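Local coordinates for protein polyhedrin (Uranotaenia sapphirina cypovirus, PDB 4ZQX) that forms the crystalline matrix of viral polyhedra, the occlusion bodies that package cypovirus particles, and binds ATP in the crystal, at residues A46-K52 and G200-V204; M27-I31 and K41-F45; N109-A115 and V178-H183. All blocks are in the same frame, centred on the assembly; numbering follows the deposited sequence.

In the fold
Contact 2 pairs strands 27-34 and 40-47 near the middle of the chain. Where strand 40-47 ends, contact 1 takes over, its centre about 12 Å away, and Asn47 O receives the backbone N of Met27 at 2.9 Å, a probable hydrogen bond. Contact 3 lies about 13 Å from contact 1, centre to centre, and meets it through the paired strands 50-55 and 173-179 and a probable bond from Arg180 NH1 to Pro48 O. Met27 of contact 2 packs against contact 3, its CE 3.3 Å from Val178 O. The bound ATP lies outside direct contact: about 13 Å from the Glu28 side chain and 12 Å from that of Val110.

Contact 1. Residues A46-K52 and G200-V204; sequences ANPFVIK and GLDTV
Asn47 ND2 donates to Gly200 O at 2.9 Å, the one direct hydrogen bond between residues 46-52 and 200-204. With CG anti to the backbone N (chi1 -166°), the amide reaches across to the loop, the acceptor lying in its plane. Thr203 OG1 also donates to Gly200 O, from the opposite face of that carbonyl, so two donors grip it within the type II turn Gly200-Thr203.

Asn47 OD1 works within its own segment. Phe49 N and Val50 N approach it from opposite faces, making an Asx turn and Asx motif that hold the link between strands 40-47 and 50-55.

Four waters link the segments. One joins Ala46 O, Asn47 ND2 and Val204 N; a second accepts from Ala46 N and donates to Val204 O; a third links Val50 O to Asp202 OD1; the last bridges Lys52 NZ and Asp202 OD2, 4.8 Å apart. Lys52 NZ also bonds Leu201 O of the third subunit.

Among the packing contacts, Leu201 CD2 rests 3.9 Å from Phe49 CB. Val204 CB and CG2 each come within 3.4 Å of Ala46 O, and its CG1 meets Ala46 CB. Gly200 CA sits at the Phe49 ring edge, 4.4 Å from CE2.

Contact 2. Residues M27-I31 and K41-F45; sequences MELVI and KSFHF
His44 reaches from its strand to hydrogen-bond Glu28. Its CB lies 4.1 Å from Leu29 O. CG is anti to the backbone N (chi1 173°), which carries the ring over toward the neighbouring strand; CG is 4.0 Å and CD2 3.5 Å from Leu29 O, and Val30 CG2 sits in plane at the ring edge. CE1 comes 3.5 Å from Glu28 OE1. At the tip, NE2 donates to Glu28 OE1 at 2.8 Å with an N-H...O angle of 162°. Carboxylate and ring planes are only 13° apart. This bond in the ring plane, with Val30 CG2 at the edge, would limit rotation of the imidazole.

The backbones form an antiparallel ladder. Leu29 with Phe45 and Ile31 with Phe43 are hydrogen-bonded pairs, each closed by two N-H...O bonds of 2.9 Å; Val30 and His44 form the non-hydrogen-bonded pair between them. On the face carrying Leu29, Ile31, Phe43 and Phe45, Leu29 CD2 packs 3.9 Å from Phe45 CD1.

This beta hairpin lies within a larger antiparallel sheet, with strands 101-107 and 207-211 alongside. Strand 50-55 packs on Ile31, Phe43 and Phe45, helix 214-225 on Val30 and Ser42, and Tyr133 of the second subunit meets the His44 ring.

Contact 3. Residues N109-A115 and V178-H183; sequences NVDWNKA and VPRNMH
Asn109 begins the contact with its backbone O, which accepts from Asn181 N at 2.9 Å in a nearly straight bond (171°). Its side-chain ND2 stands over one face of the Arg180 guanidinium, 3.5 Å from NH2, with the two planes nearly perpendicular. Arg180 NH1 is turned to other partners, the carbonyls of Pro48 and Ala25. Val110 contributes CG1, 3.7 Å from Val178 CG1, and its carbonyl receives a water that is weakly bonded to Asn181 ND2.

Asp111 N then donates to Pro179 O at 2.9 Å. With the preceding bond this makes a single beta bridge, Val110 with Arg180, between the loop and the end of strand 173-179. Asp111 CG lies opposite the backbone N (chi1 -174°), which sets the carboxylate against His183: OD1 is 3.3 Å from CE1, and carboxylate and ring planes are 78° apart. Asn113 OD1 also comes near CE1. Beyond it, Lys114 CB touches Pro179 CG at 3.9 Å, and Ala115 CA packs against Pro179 CD.

Two backbone bonds thus join the segments and waters add further links, while an Asx turn, His183 N to Asn181 OD1, shapes the second segment. Asp111 OD2 reaches His183 NE2 through water, so it may slightly favour a protonated imidazole.

Contact 1. Residues A46-K52 and G200-V204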
ATOM      1  N   ALA A  46      12.611   0.921   1.120  1.00 28.90           N
ATOM      2  CA  ALA A  46      13.697   0.380   0.304  1.00 29.43           C
ATOM      3  C   ALA A  46      13.171  -0.351  -0.918  1.00 28.85           C
ATOM      4  O   ALA A  46      12.108  -0.968  -0.877  1.00 31.13           O
ATOM      5  CB  ALA A  46      14.547  -0.566   1.136  1.00 30.06           C
ATOM      6  N   ASN A  47      13.961  -0.316  -1.987  1.00 28.74           N
ATOM      7  CA  ASN A  47      13.709  -1.119  -3.205  1.00 28.09           C
ATOM      8  C   ASN A  47      14.931  -1.086  -4.095  1.00 28.71           C
ATOM      9  O   ASN A  47      15.691  -0.139  -4.021  1.00 29.48           O
ATOM     10  CB  ASN A  47      12.526  -0.548  -3.995  1.00 29.02           C
ATOM     11  CG  ASN A  47      12.009  -1.512  -5.045  1.00 28.66           C
ATOM     12  OD1 ASN A  47      12.280  -1.370  -6.244  1.00 29.46           O
ATOM     13  ND2 ASN A  47      11.251  -2.500  -4.598  1.00 30.63           N
ATOM     14  N   PRO A  48      15.120  -2.103  -4.955  1.00 29.12           N
ATOM     15  CA  PRO A  48      16.295  -2.027  -5.831  1.00 28.91           C
ATOM     16  C   PRO A  48      16.086  -1.167  -7.064  1.00 28.89           C
ATOM     17  O   PRO A  48      17.077  -0.765  -7.655  1.00 31.55           O
ATOM     18  CB  PRO A  48      16.509  -3.498  -6.260  1.00 29.19           C
ATOM     19  CG  PRO A  48      15.760  -4.313  -5.244  1.00 29.91           C
ATOM     20  CD  PRO A  48      14.552  -3.462  -4.933  1.00 29.10           C
ATOM     21  N   PHE A  49      14.844  -0.922  -7.472  1.00 29.74           N
ATOM     22  CA  PHE A  49      14.572  -0.320  -8.785  1.00 28.94           C
ATOM     23  C   PHE A  49      13.939   1.072  -8.707  1.00 29.41           C
ATOM     24  O   PHE A  49      14.388   2.008  -9.369  1.00 29.92           O
ATOM     25  CB  PHE A  49      13.690  -1.283  -9.581  1.00 30.21           C
ATOM     26  CG  PHE A  49      14.258  -2.669  -9.653  1.00 31.41           C
ATOM     27  CD1 PHE A  49      15.416  -2.904 -10.367  1.00 31.42           C
ATOM     28  CD2 PHE A  49      13.663  -3.727  -8.977  1.00 32.65           C
ATOM     29  CE1 PHE A  49      15.965  -4.172 -10.431  1.00 33.59           C
ATOM     30  CE2 PHE A  49      14.204  -4.999  -9.045  1.00 34.33           C
ATOM     31  CZ  PHE A  49      15.356  -5.217  -9.769  1.00 34.80           C
ATOM     32  N   VAL A  50      12.898   1.206  -7.904  1.00 29.78           N
ATOM     33  CA  VAL A  50      12.298   2.508  -7.620  1.00 29.54           C
ATOM     34  C   VAL A  50      11.785   2.521  -6.198  1.00 29.36           C
ATOM     35  O   VAL A  50      10.896   1.736  -5.861  1.00 31.63           O
ATOM     36  CB  VAL A  50      11.084   2.831  -8.544  1.00 33.31           C
ATOM     37  CG1 VAL A  50      10.718   4.282  -8.375  1.00 32.16           C
ATOM     38  CG2 VAL A  50      11.376   2.518  -9.983  1.00 35.81           C
ATOM     39  N   ILE A  51      12.343   3.384  -5.347  1.00 29.49           N
ATOM     40  CA  ILE A  51      11.761   3.579  -4.013  1.00 30.95           C
ATOM     41  C   ILE A  51      10.589   4.528  -4.181  1.00 30.51           C
ATOM     42  O   ILE A  51      10.726   5.566  -4.827  1.00 31.65           O
ATOM     43  CB  ILE A  51      12.718   4.211  -2.982  1.00 31.17           C
ATOM     44  CG1 ILE A  51      14.037   3.444  -2.896  1.00 33.05           C
ATOM     45  CG2 ILE A  51      12.016   4.282  -1.602  1.00 32.18           C
ATOM     46  CD1 ILE A  51      15.038   4.072  -1.932  1.00 36.01           C
ATOM     47  N   LYS A  52       9.443   4.170  -3.604  1.00 29.87           N
ATOM     48  CA  LYS A  52       8.277   5.046  -3.582  1.00 30.97           C
ATOM     49  C   LYS A  52       7.916   5.341  -2.128  1.00 32.28           C
ATOM     50  O   LYS A  52       7.292   4.529  -1.460  1.00 35.17           O
ATOM     51  CB  LYS A  52       7.119   4.389  -4.327  1.00 32.84           C
ATOM     52  CG  LYS A  52       7.442   4.207  -5.794  1.00 33.34           C
ATOM     53  CD  LYS A  52       6.377   3.497  -6.561  1.00 33.64           C
ATOM     54  CE  LYS A  52       6.838   3.333  -8.014  1.00 33.54           C
ATOM     55  NZ  LYS A  52       5.817   2.801  -8.937  1.00 33.14           N
ATOM     56  N   GLY A 200       9.756  -7.206  -8.675  1.00 29.50           N
ATOM     57  CA  GLY A 200      10.505  -6.734  -7.520  1.00 30.83           C
ATOM     58  C   GLY A 200      10.059  -5.396  -6.941  1.00 30.77           C
ATOM     59  O   GLY A 200      10.457  -5.027  -5.840  1.00 29.46           O
ATOM     60  N   LEU A 201       9.228  -4.669  -7.678  1.00 31.66           N
ATOM     61  CA  LEU A 201       8.709  -3.389  -7.219  1.00 32.12           C
ATOM     62  C   LEU A 201       7.812  -3.568  -5.998  1.00 31.96           C
ATOM     63  O   LEU A 201       6.991  -4.478  -5.961  1.00 32.74           O
ATOM     64  CB  LEU A 201       7.898  -2.742  -8.336  1.00 34.27           C
ATOM     65  CG  LEU A 201       8.660  -2.350  -9.604  1.00 37.64           C
ATOM     66  CD1 LEU A 201       7.713  -1.766 -10.636  1.00 39.68           C
ATOM     67  CD2 LEU A 201       9.766  -1.354  -9.289  1.00 38.28           C
ATOM     68  N   ASP A 202       7.989  -2.706  -4.997  1.00 31.62           N
ATOM     69  CA  ASP A 202       7.057  -2.628  -3.870  1.00 33.25           C
ATOM     70  C   ASP A 202       6.982  -3.931  -3.068  1.00 33.02           C
ATOM     71  O   ASP A 202       5.895  -4.339  -2.662  1.00 35.74           O
ATOM     72  CB  ASP A 202       5.638  -2.278  -4.375  1.00 34.09           C
ATOM     73  CG  ASP A 202       5.614  -1.093  -5.327  1.00 36.79           C
ATOM     74  OD1 ASP A 202       6.204  -0.047  -5.015  1.00 36.80           O
ATOM     75  OD2 ASP A 202       4.986  -1.210  -6.402  1.00 40.16           O
ATOM     76  N   THR A 203       8.125  -4.567  -2.817  1.00 31.56           N
ATOM     77  CA  THR A 203       8.145  -5.856  -2.130  1.00 30.18           C
ATOM     78  C   THR A 203       8.855  -5.833  -0.765  1.00 30.38           C
ATOM     79  O   THR A 203       8.989  -6.882  -0.129  1.00 32.10           O
ATOM     80  CB  THR A 203       8.804  -6.936  -3.017  1.00 31.01           C
ATOM     81  OG1 THR A 203      10.121  -6.519  -3.367  1.00 31.71           O
ATOM     82  CG2 THR A 203       8.022  -7.136  -4.304  1.00 30.89           C
ATOM     83  N   VAL A 204       9.297  -4.661  -0.307  1.00 28.55           N
ATOM     84  CA  VAL A 204      10.026  -4.577   0.950  1.00 30.18           C
ATOM     85  C   VAL A 204       9.150  -3.928   2.027  1.00 30.99           C
ATOM     86  O   VAL A 204       8.568  -2.862   1.801  1.00 30.96           O
ATOM     87  CB  VAL A 204      11.334  -3.781   0.787  1.00 32.21           C
ATOM     88  CG1 VAL A 204      12.154  -3.839   2.071  1.00 33.11           C
ATOM     89  CG2 VAL A 204      12.140  -4.313  -0.422  1.00 34.97           C
TER
HETATM   90  O   HOH W   1       9.868  -2.021  -1.906  1.00 31.20           O
HETATM   91  O   HOH W   2       9.835  -0.161   1.665  1.00 37.93           O
HETATM   92  O   HOH W   3       8.867   0.029  -5.030  1.00 38.16           O
HETATM   93  O   HOH W   4       4.453   0.616  -8.250  1.00 41.00           O

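Contact 2. Residues M27-I31 and K41-F45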
ATOM      1  N   MET A  27      18.247   0.218  -2.783  1.00 29.08           N
ATOM      2  CA  MET A  27      18.493   1.605  -2.385  1.00 28.99           C
ATOM      3  C   MET A  27      17.728   1.821  -1.088  1.00 28.40           C
ATOM      4  O   MET A  27      16.707   1.151  -0.853  1.00 29.89           O
ATOM      5  CB  MET A  27      17.995   2.590  -3.439  1.00 30.18           C
ATOM      6  CG  MET A  27      18.681   2.450  -4.797  1.00 32.92           C
ATOM      7  SD  MET A  27      17.849   3.446  -6.066  1.00 32.14           S
ATOM      8  CE  MET A  27      16.388   2.460  -6.329  1.00 31.62           C
ATOM      9  N   GLU A  28      18.222   2.733  -0.248  1.00 28.57           N
ATOM     10  CA  GLU A  28      17.635   2.962   1.073  1.00 28.80           C
ATOM     11  C   GLU A  28      17.184   4.408   1.236  1.00 29.66           C
ATOM     12  O   GLU A  28      17.903   5.338   0.854  1.00 31.07           O
ATOM     13  CB  GLU A  28      18.652   2.642   2.174  1.00 30.11           C
ATOM     14  CG  GLU A  28      19.332   1.296   2.047  1.00 30.62           C
ATOM     15  CD  GLU A  28      18.436   0.104   2.348  1.00 30.60           C
ATOM     16  OE1 GLU A  28      17.392   0.295   2.993  1.00 31.57           O
ATOM     17  OE2 GLU A  28      18.806  -1.031   1.963  1.00 31.55           O
ATOM     18  N   LEU A  29      15.998   4.592   1.816  1.00 28.89           N
ATOM     19  CA  LEU A  29      15.466   5.922   2.125  1.00 27.78           C
ATOM     20  C   LEU A  29      15.012   5.957   3.590  1.00 29.17           C
ATOM     21  O   LEU A  29      14.203   5.138   4.017  1.00 29.60           O
ATOM     22  CB  LEU A  29      14.273   6.246   1.216  1.00 30.32           C
ATOM     23  CG  LEU A  29      13.430   7.486   1.548  1.00 31.01           C
ATOM     24  CD1 LEU A  29      14.221   8.768   1.384  1.00 32.56           C
ATOM     25  CD2 LEU A  29      12.171   7.518   0.687  1.00 32.86           C
ATOM     26  N   VAL A  30      15.562   6.884   4.359  1.00 28.47           N
ATOM     27  CA  VAL A  30      15.044   7.180   5.686  1.00 30.34           C
ATOM     28  C   VAL A  30      14.615   8.624   5.743  1.00 28.94           C
ATOM     29  O   VAL A  30      15.396   9.530   5.490  1.00 30.83           O
ATOM     30  CB  VAL A  30      16.075   6.930   6.790  1.00 31.58           C
ATOM     31  CG1 VAL A  30      15.503   7.334   8.161  1.00 32.20           C
ATOM     32  CG2 VAL A  30      16.477   5.469   6.807  1.00 31.68           C
ATOM     33  N   ILE A  31      13.350   8.823   6.069  1.00 28.88           N
ATOM     34  CA  ILE A  31      12.822  10.156   6.285  1.00 29.95           C
ATOM     35  C   ILE A  31      12.668  10.372   7.767  1.00 30.16           C
ATOM     36  O   ILE A  31      12.102   9.528   8.452  1.00 32.76           O
ATOM     37  CB  ILE A  31      11.463  10.305   5.598  1.00 31.86           C
ATOM     38  CG1 ILE A  31      11.640  10.044   4.101  1.00 32.82           C
ATOM     39  CG2 ILE A  31      10.874  11.698   5.863  1.00 33.92           C
ATOM     40  CD1 ILE A  31      10.378   9.996   3.325  1.00 36.34           C
ATOM     41  N   LYS A  41      10.210  11.150  14.420  1.00 31.25           N
ATOM     42  CA  LYS A  41       9.559  10.005  13.803  1.00 31.49           C
ATOM     43  C   LYS A  41      10.365   9.662  12.562  1.00 30.89           C
ATOM     44  O   LYS A  41      10.690  10.544  11.779  1.00 32.81           O
ATOM     45  CB  LYS A  41       8.128  10.377  13.425  1.00 35.32           C
ATOM     46  CG  LYS A  41       7.137   9.292  13.584  1.00 40.06           C
ATOM     47  CD  LYS A  41       5.701   9.824  13.552  1.00 39.65           C
ATOM     48  CE  LYS A  41       4.794   8.752  13.021  1.00 40.77           C
ATOM     49  NZ  LYS A  41       3.373   9.135  13.037  1.00 41.21           N
ATOM     50  N   SER A  42      10.728   8.396  12.396  1.00 31.44           N
ATOM     51  CA  SER A  42      11.466   7.981  11.194  1.00 32.96           C
ATOM     52  C   SER A  42      10.659   6.981  10.388  1.00 31.17           C
ATOM     53  O   SER A  42       9.933   6.171  10.947  1.00 29.77           O
ATOM     54  CB  SER A  42      12.832   7.390  11.526  1.00 36.45           C
ATOM     55  OG  SER A  42      12.703   6.193  12.263  1.00 39.23           O
ATOM     56  N   PHE A  43      10.803   7.063   9.068  1.00 30.78           N
ATOM     57  CA  PHE A  43      10.098   6.213   8.120  1.00 31.17           C
ATOM     58  C   PHE A  43      11.148   5.632   7.198  1.00 29.36           C
ATOM     59  O   PHE A  43      11.920   6.386   6.594  1.00 31.01           O
ATOM     60  CB  PHE A  43       9.117   7.032   7.269  1.00 30.09           C
ATOM     61  CG  PHE A  43       8.115   7.847   8.073  1.00 31.17           C
ATOM     62  CD1 PHE A  43       8.456   9.099   8.564  1.00 34.25           C
ATOM     63  CD2 PHE A  43       6.829   7.370   8.314  1.00 34.27           C
ATOM     64  CE1 PHE A  43       7.534   9.864   9.297  1.00 36.19           C
ATOM     65  CE2 PHE A  43       5.900   8.130   9.045  1.00 35.16           C
ATOM     66  CZ  PHE A  43       6.264   9.376   9.537  1.00 35.95           C
ATOM     67  N   HIS A  44      11.194   4.307   7.099  1.00 29.46           N
ATOM     68  CA  HIS A  44      12.156   3.632   6.225  1.00 30.17           C
ATOM     69  C   HIS A  44      11.497   2.933   5.042  1.00 29.97           C
ATOM     70  O   HIS A  44      10.539   2.174   5.227  1.00 30.76           O
ATOM     71  CB  HIS A  44      12.974   2.595   6.998  1.00 31.18           C
ATOM     72  CG  HIS A  44      13.846   1.774   6.106  1.00 31.19           C
ATOM     73  ND1 HIS A  44      13.521   0.491   5.717  1.00 31.99           N
ATOM     74  CD2 HIS A  44      15.003   2.080   5.470  1.00 31.17           C
ATOM     75  CE1 HIS A  44      14.455   0.032   4.903  1.00 32.09           C
ATOM     76  NE2 HIS A  44      15.359   0.978   4.728  1.00 31.04           N
ATOM     77  N   PHE A  45      12.044   3.160   3.845  1.00 29.48           N
ATOM     78  CA  PHE A  45      11.578   2.517   2.613  1.00 29.63           C
ATOM     79  C   PHE A  45      12.789   1.990   1.879  1.00 29.17           C
ATOM     80  O   PHE A  45      13.864   2.574   1.961  1.00 30.16           O
ATOM     81  CB  PHE A  45      10.889   3.509   1.666  1.00 31.91           C
ATOM     82  CG  PHE A  45       9.701   4.207   2.256  1.00 33.45           C
ATOM     83  CD1 PHE A  45       9.866   5.363   3.000  1.00 35.03           C
ATOM     84  CD2 PHE A  45       8.415   3.727   2.042  1.00 34.68           C
ATOM     85  CE1 PHE A  45       8.767   6.021   3.543  1.00 36.12           C
ATOM     86  CE2 PHE A  45       7.313   4.376   2.588  1.00 36.52           C
ATOM     87  CZ  PHE A  45       7.490   5.528   3.329  1.00 35.93           C
TER

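Contact 3. Residues N109-A115 and V178-H183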
ATOM      1  N   ASN A 109      22.641   2.947  -4.835  1.00 29.97           N
ATOM      2  CA  ASN A 109      22.932   3.157  -6.247  1.00 31.11           C
ATOM      3  C   ASN A 109      21.856   4.007  -6.924  1.00 30.06           C
ATOM      4  O   ASN A 109      21.196   3.571  -7.859  1.00 30.51           O
ATOM      5  CB  ASN A 109      23.108   1.805  -6.941  1.00 33.28           C
ATOM      6  CG  ASN A 109      23.802   1.920  -8.281  1.00 35.89           C
ATOM      7  OD1 ASN A 109      24.524   2.881  -8.541  1.00 36.31           O
ATOM      8  ND2 ASN A 109      23.590   0.931  -9.139  1.00 38.39           N
ATOM      9  N   VAL A 110      21.721   5.244  -6.441  1.00 28.38           N
ATOM     10  CA  VAL A 110      20.657   6.163  -6.831  1.00 28.87           C
ATOM     11  C   VAL A 110      20.974   6.978  -8.082  1.00 29.38           C
ATOM     12  O   VAL A 110      22.102   7.388  -8.298  1.00 30.05           O
ATOM     13  CB  VAL A 110      20.365   7.130  -5.663  1.00 29.46           C
ATOM     14  CG1 VAL A 110      19.340   8.230  -6.050  1.00 31.06           C
ATOM     15  CG2 VAL A 110      19.924   6.347  -4.426  1.00 31.18           C
ATOM     16  N   ASP A 111      19.956   7.204  -8.907  1.00 28.82           N
ATOM     17  CA  ASP A 111      20.078   8.132 -10.024  1.00 29.29           C
ATOM     18  C   ASP A 111      19.847   9.540  -9.470  1.00 28.27           C
ATOM     19  O   ASP A 111      18.700  10.000  -9.342  1.00 30.71           O
ATOM     20  CB  ASP A 111      19.058   7.830 -11.120  1.00 29.42           C
ATOM     21  CG  ASP A 111      19.266   8.694 -12.357  1.00 31.58           C
ATOM     22  OD1 ASP A 111      20.004   9.707 -12.275  1.00 32.95           O
ATOM     23  OD2 ASP A 111      18.697   8.361 -13.416  1.00 32.45           O
ATOM     24  N   TRP A 112      20.935  10.221  -9.123  1.00 29.11           N
ATOM     25  CA  TRP A 112      20.829  11.537  -8.500  1.00 29.77           C
ATOM     26  C   TRP A 112      20.269  12.595  -9.445  1.00 30.93           C
ATOM     27  O   TRP A 112      19.794  13.632  -8.991  1.00 32.01           O
ATOM     28  CB  TRP A 112      22.189  11.988  -7.946  1.00 30.50           C
ATOM     29  CG  TRP A 112      22.797  10.972  -7.034  1.00 31.24           C
ATOM     30  CD1 TRP A 112      23.867  10.177  -7.299  1.00 32.72           C
ATOM     31  CD2 TRP A 112      22.356  10.631  -5.719  1.00 31.26           C
ATOM     32  NE1 TRP A 112      24.121   9.353  -6.230  1.00 32.67           N
ATOM     33  CE2 TRP A 112      23.211   9.615  -5.243  1.00 31.58           C
ATOM     34  CE3 TRP A 112      21.327  11.092  -4.895  1.00 32.98           C
ATOM     35  CZ2 TRP A 112      23.071   9.045  -3.979  1.00 31.53           C
ATOM     36  CZ3 TRP A 112      21.185  10.518  -3.627  1.00 34.98           C
ATOM     37  CH2 TRP A 112      22.069   9.510  -3.184  1.00 33.02           C
ATOM     38  N   ASN A 113      20.316  12.349 -10.753  1.00 29.59           N
ATOM     39  CA  ASN A 113      19.701  13.269 -11.696  1.00 28.73           C
ATOM     40  C   ASN A 113      18.168  13.266 -11.626  1.00 29.06           C
ATOM     41  O   ASN A 113      17.514  14.247 -12.005  1.00 30.70           O
ATOM     42  CB  ASN A 113      20.114  12.910 -13.119  1.00 28.13           C
ATOM     43  CG  ASN A 113      21.499  13.394 -13.464  1.00 31.85           C
ATOM     44  OD1 ASN A 113      22.496  12.732 -13.162  1.00 32.24           O
ATOM     45  ND2 ASN A 113      21.569  14.553 -14.122  1.00 31.31           N
ATOM     46  N   LYS A 114      17.592  12.161 -11.169  1.00 29.11           N
ATOM     47  CA  LYS A 114      16.153  11.946 -11.324  1.00 30.40           C
ATOM     48  C   LYS A 114      15.414  11.698 -10.013  1.00 31.53           C
ATOM     49  O   LYS A 114      14.180  11.586 -10.010  1.00 34.02           O
ATOM     50  CB  LYS A 114      15.874  10.781 -12.289  1.00 33.04           C
ATOM     51  CG  LYS A 114      16.297  11.038 -13.765  1.00 35.81           C
ATOM     52  CD  LYS A 114      15.722  12.315 -14.384  1.00 37.43           C
ATOM     53  CE  LYS A 114      14.210  12.358 -14.420  1.00 41.24           C
ATOM     54  NZ  LYS A 114      13.613  11.530 -15.512  1.00 42.83           N
ATOM     55  N   ALA A 115      16.140  11.600  -8.904  1.00 31.60           N
ATOM     56  CA  ALA A 115      15.477  11.447  -7.610  1.00 32.10           C
ATOM     57  C   ALA A 115      14.619  12.681  -7.359  1.00 32.81           C
ATOM     58  O   ALA A 115      15.096  13.806  -7.520  1.00 33.53           O
ATOM     59  CB  ALA A 115      16.492  11.255  -6.514  1.00 34.31           C
ATOM     60  N   VAL A 178      12.564   7.504  -6.041  1.00 29.39           N
ATOM     61  CA  VAL A 178      14.017   7.321  -6.103  1.00 30.87           C
ATOM     62  C   VAL A 178      14.371   6.225  -7.096  1.00 30.77           C
ATOM     63  O   VAL A 178      14.311   5.039  -6.753  1.00 31.76           O
ATOM     64  CB  VAL A 178      14.597   6.918  -4.747  1.00 32.15           C
ATOM     65  CG1 VAL A 178      16.110   6.864  -4.818  1.00 33.51           C
ATOM     66  CG2 VAL A 178      14.158   7.885  -3.682  1.00 32.68           C
ATOM     67  N   PRO A 179      14.745   6.602  -8.334  1.00 30.86           N
ATOM     68  CA  PRO A 179      15.059   5.590  -9.354  1.00 30.43           C
ATOM     69  C   PRO A 179      16.506   5.119  -9.280  1.00 30.02           C
ATOM     70  O   PRO A 179      17.390   5.870  -8.843  1.00 31.04           O
ATOM     71  CB  PRO A 179      14.819   6.334 -10.684  1.00 32.90           C
ATOM     72  CG  PRO A 179      14.501   7.723 -10.343  1.00 33.54           C
ATOM     73  CD  PRO A 179      14.806   7.955  -8.902  1.00 32.05           C
ATOM     74  N   ARG A 180      16.724   3.875  -9.691  1.00 28.73           N
ATOM     75  CA  ARG A 180      18.054   3.307  -9.767  1.00 28.78           C
ATOM     76  C   ARG A 180      18.940   3.956 -10.854  1.00 30.29           C
ATOM     77  O   ARG A 180      18.482   4.236 -11.957  1.00 31.69           O
ATOM     78  CB  ARG A 180      17.942   1.809 -10.056  1.00 32.43           C
ATOM     79  CG  ARG A 180      19.275   1.095  -9.909  1.00 33.62           C
ATOM     80  CD  ARG A 180      19.172  -0.409 -10.109  1.00 36.89           C
ATOM     81  NE  ARG A 180      20.407  -1.058  -9.668  1.00 42.52           N
ATOM     82  CZ  ARG A 180      20.673  -1.427  -8.406  1.00 45.05           C
ATOM     83  NH1 ARG A 180      19.794  -1.251  -7.407  1.00 44.97           N
ATOM     84  NH2 ARG A 180      21.834  -1.986  -8.137  1.00 44.73           N
ATOM     85  N   ASN A 181      20.210   4.171 -10.528  1.00 30.67           N
ATOM     86  CA  ASN A 181      21.214   4.596 -11.495  1.00 30.85           C
ATOM     87  C   ASN A 181      21.417   3.553 -12.625  1.00 30.72           C
ATOM     88  O   ASN A 181      21.840   2.420 -12.380  1.00 32.49           O
ATOM     89  CB  ASN A 181      22.514   4.864 -10.712  1.00 32.65           C
ATOM     90  CG  ASN A 181      23.701   5.203 -11.605  1.00 36.79           C
ATOM     91  OD1 ASN A 181      23.562   5.397 -12.799  1.00 36.68           O
ATOM     92  ND2 ASN A 181      24.883   5.284 -11.006  1.00 42.29           N
ATOM     93  N   MET A 182      21.121   3.950 -13.862  1.00 29.36           N
ATOM     94  CA  MET A 182      21.353   3.094 -15.035  1.00 30.27           C
ATOM     95  C   MET A 182      22.309   3.780 -16.013  1.00 31.77           C
ATOM     96  O   MET A 182      22.321   3.475 -17.214  1.00 33.27           O
ATOM     97  CB  MET A 182      20.024   2.734 -15.716  1.00 30.08           C
ATOM     98  CG  MET A 182      19.080   1.995 -14.800  1.00 32.11           C
ATOM     99  SD  MET A 182      17.619   1.374 -15.669  1.00 32.54           S
ATOM    100  CE  MET A 182      16.645   0.951 -14.232  1.00 32.93           C
ATOM    101  N   HIS A 183      23.144   4.676 -15.489  1.00 30.82           N
ATOM    102  CA  HIS A 183      24.094   5.412 -16.326  1.00 32.18           C
ATOM    103  C   HIS A 183      25.227   4.534 -16.867  1.00 32.32           C
ATOM    104  O   HIS A 183      26.092   5.023 -17.587  1.00 33.04           O
ATOM    105  CB  HIS A 183      24.668   6.619 -15.568  1.00 33.79           C
ATOM    106  CG  HIS A 183      23.657   7.692 -15.290  1.00 37.27           C
ATOM    107  ND1 HIS A 183      23.683   8.469 -14.152  1.00 40.96           N
ATOM    108  CD2 HIS A 183      22.586   8.111 -16.001  1.00 38.75           C
ATOM    109  CE1 HIS A 183      22.673   9.323 -14.179  1.00 40.96           C
ATOM    110  NE2 HIS A 183      21.990   9.125 -15.287  1.00 39.06           N
TER
HETATM  111  O   HOH W   5      24.615   6.477  -8.051  1.00 39.36           O
HETATM  112  O   HOH W   6      19.229   9.864 -15.590  1.00 32.02           O